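Long-range contact in sesquisabinene B synthase 2 (Santalum album, PDB 6A2D), which probably cyclises farnesyl diphosphate to the sesquiterpene sesquisabinene B, using divalent magnesium or manganese ions to bind and ionise the diphosphate: residues 407-412 against 475-480. Numbering follows the deposited sequence.
Sequences EEYLDN and LKSIQC. With 6R2 ([bis(chloranyl)-[oxidanyl-[(2~{E},6~{E})-3,7,11-trimethyldodeca-2,6,10-trienoxy]phosphoryl]methyl]phosphonic acid), chain C.
Tyr409 presses its ring against the turn that leads from Leu475 into the helix beginning at Ser477, and nearly all the buried surface between the two segments gathers round this one side chain. A chi1 of 169° swings CG away from the backbone N and carries the ring out from helix 406-416 to lie along the incoming backbone. One face is covered off-centre, towards the rim, by the carbonyl carbon of Lys476, 3.8 Å above the plane. Two polar backbone atoms approach the ring obliquely: CE1 of Tyr409 comes within 3.1 Å of Leu475 O, and CE2 of Tyr409 lies 3.4 Å from Ser477 N. Nearer the root of the side chain, SG of Cys480 sits 3.6 Å from Tyr409 CB and 4.3 Å from the ring centroid, 35° off the normal, an oblique sulfur-aromatic contact. Leu410 adds a smaller touch, its CD2 branch 3.6 Å from Ser477 OG.

Such packing is consistent with the all-helical class I terpene synthase fold, where this turn borders the diphosphate end of the active site: it carries Lys476, the N-cap residue, whose chain bends at chi2 (-83°) and places NZ 2.7 Å from OAH of the bound farnesyl diphosphate analogue 6R2, a hydrogen bond probably strengthened by opposite charge. Arg457 also bonds this ligand; the side chain of Lys476 lies near that of the magnesium ligand Asn460, and Tyr409 near Glu394, a ligand of the other magnesium site.

In the second shell, Asp461 OD2 is hydrogen-bonded to both Tyr409 OH and Ser477 OG, so helix 447-462 links the two segments through one carboxylate oxygen. A leucine in place of Tyr409 would probably leave Asp461 without its phenolic partner and uncover the Lys476 backbone. Pro404 packs against Tyr409, Leu475 and Cys480.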
ATOM      1  N   GLU A 407      40.971   9.723   0.287  1.00 37.92           N
ATOM      2  CA  GLU A 407      40.549   9.146  -1.019  1.00 43.43           C
ATOM      3  C   GLU A 407      40.116   7.672  -0.856  1.00 37.49           C
ATOM      4  O   GLU A 407      39.088   7.341  -1.416  1.00 43.15           O
ATOM      5  CB  GLU A 407      41.609   9.365  -2.096  1.00 49.44           C
ATOM      6  CG  GLU A 407      41.118  10.314  -3.190  1.00 52.08           C
ATOM      7  CD  GLU A 407      41.452  11.798  -3.052  1.00 52.18           C
ATOM      8  OE1 GLU A 407      42.119  12.223  -2.037  1.00 47.02           O
ATOM      9  OE2 GLU A 407      41.052  12.537  -3.971  1.00 49.13           O
ATOM     10  N   GLU A 408      40.741   6.883   0.002  1.00 41.63           N
ATOM     11  CA  GLU A 408      40.256   5.509   0.270  1.00 41.33           C
ATOM     12  C   GLU A 408      38.886   5.596   0.945  1.00 35.91           C
ATOM     13  O   GLU A 408      37.974   4.898   0.497  1.00 32.28           O
ATOM     14  CB  GLU A 408      41.202   4.858   1.263  1.00 49.03           C
ATOM     15  CG  GLU A 408      40.853   3.444   1.672  1.00 58.68           C
ATOM     16  CD  GLU A 408      41.947   2.782   2.497  1.00 63.76           C
ATOM     17  OE1 GLU A 408      42.895   3.488   2.893  1.00 55.33           O
ATOM     18  OE2 GLU A 408      41.866   1.565   2.717  1.00 70.65           O
ATOM     19  N   TYR A 409      38.774   6.421   1.982  1.00 26.04           N
ATOM     20  CA  TYR A 409      37.525   6.588   2.739  1.00 23.78           C
ATOM     21  C   TYR A 409      36.405   7.022   1.782  1.00 20.98           C
ATOM     22  O   TYR A 409      35.402   6.343   1.747  1.00 20.58           O
ATOM     23  CB  TYR A 409      37.706   7.531   3.919  1.00 24.08           C
ATOM     24  CG  TYR A 409      36.393   7.928   4.539  1.00 23.21           C
ATOM     25  CD1 TYR A 409      35.740   7.107   5.422  1.00 24.44           C
ATOM     26  CD2 TYR A 409      35.809   9.135   4.222  1.00 23.49           C
ATOM     27  CE1 TYR A 409      34.546   7.487   6.006  1.00 26.08           C
ATOM     28  CE2 TYR A 409      34.620   9.533   4.791  1.00 23.59           C
ATOM     29  CZ  TYR A 409      33.958   8.687   5.644  1.00 24.42           C
ATOM     30  OH  TYR A 409      32.766   9.091   6.174  1.00 25.38           O
ATOM     31  N   LEU A 410      36.626   7.988   0.901  1.00 20.84           N
ATOM     32  CA  LEU A 410      35.510   8.585   0.127  1.00 21.06           C
ATOM     33  C   LEU A 410      35.041   7.640  -0.978  1.00 21.08           C
ATOM     34  O   LEU A 410      33.834   7.648  -1.288  1.00 17.40           O
ATOM     35  CB  LEU A 410      35.928   9.931  -0.454  1.00 22.15           C
ATOM     36  CG  LEU A 410      36.039  11.059   0.560  1.00 23.05           C
ATOM     37  CD1 LEU A 410      36.378  12.341  -0.168  1.00 23.77           C
ATOM     38  CD2 LEU A 410      34.753  11.240   1.365  1.00 24.20           C
ATOM     39  N   ASP A 411      35.936   6.871  -1.601  1.00 23.02           N
ATOM     40  CA  ASP A 411      35.498   5.920  -2.655  1.00 21.68           C
ATOM     41  C   ASP A 411      34.490   4.928  -2.060  1.00 16.73           C
ATOM     42  O   ASP A 411      33.573   4.591  -2.774  1.00 19.37           O
ATOM     43  CB  ASP A 411      36.673   5.246  -3.359  1.00 25.11           C
ATOM     44  CG  ASP A 411      37.259   6.161  -4.436  1.00 29.01           C
ATOM     45  OD1 ASP A 411      36.464   6.937  -5.090  1.00 29.97           O
ATOM     46  OD2 ASP A 411      38.487   6.113  -4.608  1.00 36.26           O
ATOM     47  N   ASN A 412      34.623   4.533  -0.814  1.00 16.11           N
ATOM     48  CA  ASN A 412      33.646   3.651  -0.114  1.00 16.64           C
ATOM     49  C   ASN A 412      32.476   4.451   0.493  1.00 16.34           C
ATOM     50  O   ASN A 412      31.315   4.004   0.381  1.00 14.38           O
ATOM     51  CB  ASN A 412      34.323   2.862   0.979  1.00 17.65           C
ATOM     52  CG  ASN A 412      33.433   1.793   1.531  1.00 17.78           C
ATOM     53  OD1 ASN A 412      33.073   0.871   0.815  1.00 19.36           O
ATOM     54  ND2 ASN A 412      33.114   1.888   2.801  1.00 15.57           N
ATOM     55  N   LEU A 475      36.787   7.197  10.957  1.00 58.10           N
ATOM     56  CA  LEU A 475      36.036   6.902   9.706  1.00 58.70           C
ATOM     57  C   LEU A 475      35.051   8.043   9.390  1.00 53.29           C
ATOM     58  O   LEU A 475      33.881   7.751   9.007  1.00 46.92           O
ATOM     59  CB  LEU A 475      35.311   5.552   9.846  1.00 65.90           C
ATOM     60  CG  LEU A 475      36.175   4.347  10.251  1.00 69.53           C
ATOM     61  CD1 LEU A 475      35.506   3.032   9.844  1.00 64.98           C
ATOM     62  CD2 LEU A 475      37.576   4.431   9.650  1.00 64.65           C
ATOM     63  N   LYS A 476      35.497   9.301   9.469  1.00 42.13           N
ATOM     64  CA  LYS A 476      34.789  10.412   8.787  1.00 37.94           C
ATOM     65  C   LYS A 476      35.824  11.273   8.073  1.00 31.78           C
ATOM     66  O   LYS A 476      36.981  11.191   8.443  1.00 29.65           O
ATOM     67  CB  LYS A 476      33.923  11.185   9.784  1.00 42.64           C
ATOM     68  CG  LYS A 476      32.867  10.352  10.500  1.00 45.76           C
ATOM     69  CD  LYS A 476      31.581  10.140   9.727  1.00 48.00           C
ATOM     70  CE  LYS A 476      30.516   9.448  10.559  1.00 46.31           C
ATOM     71  NZ  LYS A 476      29.135   9.796  10.155  1.00 47.28           N
ATOM     72  N   SER A 477      35.386  12.002   7.054  1.00 25.41           N
ATOM     73  CA  SER A 477      36.200  12.828   6.140  1.00 24.04           C
ATOM     74  C   SER A 477      37.270  13.622   6.925  1.00 26.65           C
ATOM     75  O   SER A 477      38.420  13.626   6.509  1.00 22.58           O
ATOM     76  CB  SER A 477      35.307  13.769   5.377  1.00 22.42           C
ATOM     77  OG  SER A 477      34.441  13.078   4.488  1.00 23.74           O
ATOM     78  N   ILE A 478      36.864  14.398   7.922  1.00 26.66           N
ATOM     79  CA  ILE A 478      37.760  15.393   8.564  1.00 29.19           C
ATOM     80  C   ILE A 478      38.890  14.609   9.253  1.00 28.53           C
ATOM     81  O   ILE A 478      40.030  14.911   8.998  1.00 27.31           O
ATOM     82  CB  ILE A 478      36.987  16.330   9.520  1.00 30.38           C
ATOM     83  CG1 ILE A 478      36.062  17.274   8.740  1.00 28.99           C
ATOM     84  CG2 ILE A 478      37.950  17.106  10.399  1.00 32.91           C
ATOM     85  CD1 ILE A 478      35.142  18.117   9.583  1.00 30.63           C
ATOM     86  N   GLN A 479      38.563  13.578  10.023  1.00 28.55           N
ATOM     87  CA  GLN A 479      39.559  12.794  10.795  1.00 32.49           C
ATOM     88  C   GLN A 479      40.455  12.007   9.827  1.00 33.05           C
ATOM     89  O   GLN A 479      41.670  11.896  10.105  1.00 27.60           O
ATOM     90  CB  GLN A 479      38.867  11.887  11.810  1.00 36.42           C
ATOM     91  CG  GLN A 479      39.842  11.193  12.762  1.00 44.02           C
ATOM     92  CD  GLN A 479      40.623  12.130  13.659  1.00 44.69           C
ATOM     93  OE1 GLN A 479      41.849  12.195  13.601  1.00 52.49           O
ATOM     94  NE2 GLN A 479      39.925  12.863  14.507  1.00 47.55           N
ATOM     95  N   CYS A 480      39.902  11.467   8.732  1.00 27.93           N
ATOM     96  CA  CYS A 480      40.718  10.728   7.742  1.00 31.10           C
ATOM     97  C   CYS A 480      41.781  11.683   7.190  1.00 31.99           C
ATOM     98  O   CYS A 480      42.913  11.258   7.072  1.00 29.31           O
ATOM     99  CB  CYS A 480      39.910  10.136   6.596  1.00 33.60           C
ATOM    100  SG  CYS A 480      38.977   8.683   7.105  1.00 42.18           S
TER
HETATM  101  OAG 6R2 C 900      28.043   6.724   7.707  1.00 29.45           O
HETATM  102  PAY 6R2 C 900      27.022   6.775   8.894  1.00 32.94           P
HETATM  103  OAH 6R2 C 900      27.750   7.479  10.196  1.00 33.61           O
HETATM  104  OAE 6R2 C 900      26.336   5.460   9.279  1.00 23.75           O
HETATM  105  CAX 6R2 C 900      25.687   7.900   8.432  1.00 32.90           C
HETATM  106 CLJ  6R2 C 900      24.876   7.101   7.096  1.00 33.04          CL
HETATM  107 CLK  6R2 C 900      26.313   9.455   7.879  1.00 32.97          CL
HETATM  108  PAZ 6R2 C 900      24.474   8.171   9.813  1.00 30.08           P
HETATM  109  OAI 6R2 C 900      25.068   9.421  10.632  1.00 33.94           O
HETATM  110  OAF 6R2 C 900      24.282   6.884  10.590  1.00 33.49           O
HETATM  111  OAT 6R2 C 900      23.062   8.576   9.100  1.00 36.20           O
HETATM  112  CAQ 6R2 C 900      22.606   9.894   8.911  1.00 39.92           C
HETATM  113  CAN 6R2 C 900      22.813  10.179   7.446  1.00 42.70           C
HETATM  114  CAW 6R2 C 900      21.650  10.350   6.475  1.00 46.52           C
HETATM  115  CAD 6R2 C 900      20.211  10.439   7.005  1.00 50.51           C
HETATM  116  CAS 6R2 C 900      21.955  10.729   5.014  1.00 44.12           C
HETATM  117  CAP 6R2 C 900      21.339   9.699   4.108  1.00 36.74           C
HETATM  118  CAM 6R2 C 900      19.874  10.131   4.028  1.00 29.82           C
HETATM  119  CAV 6R2 C 900      18.789   9.186   3.611  1.00 30.11           C
HETATM  120  CAC 6R2 C 900      19.099   7.713   3.341  1.00 30.19           C
HETATM  121  CAR 6R2 C 900      17.393   9.687   3.647  1.00 29.87           C
HETATM  122  CAO 6R2 C 900      16.734   9.510   2.337  1.00 30.20           C
HETATM  123  CAL 6R2 C 900      17.163  10.561   1.381  1.00 27.61           C
HETATM  124  CAU 6R2 C 900      16.366  10.808   0.099  1.00 26.66           C
HETATM  125  CAB 6R2 C 900      15.047  10.158  -0.245  1.00 28.23           C
HETATM  126  CAA 6R2 C 900      16.889  11.823  -0.873  1.00 30.16           C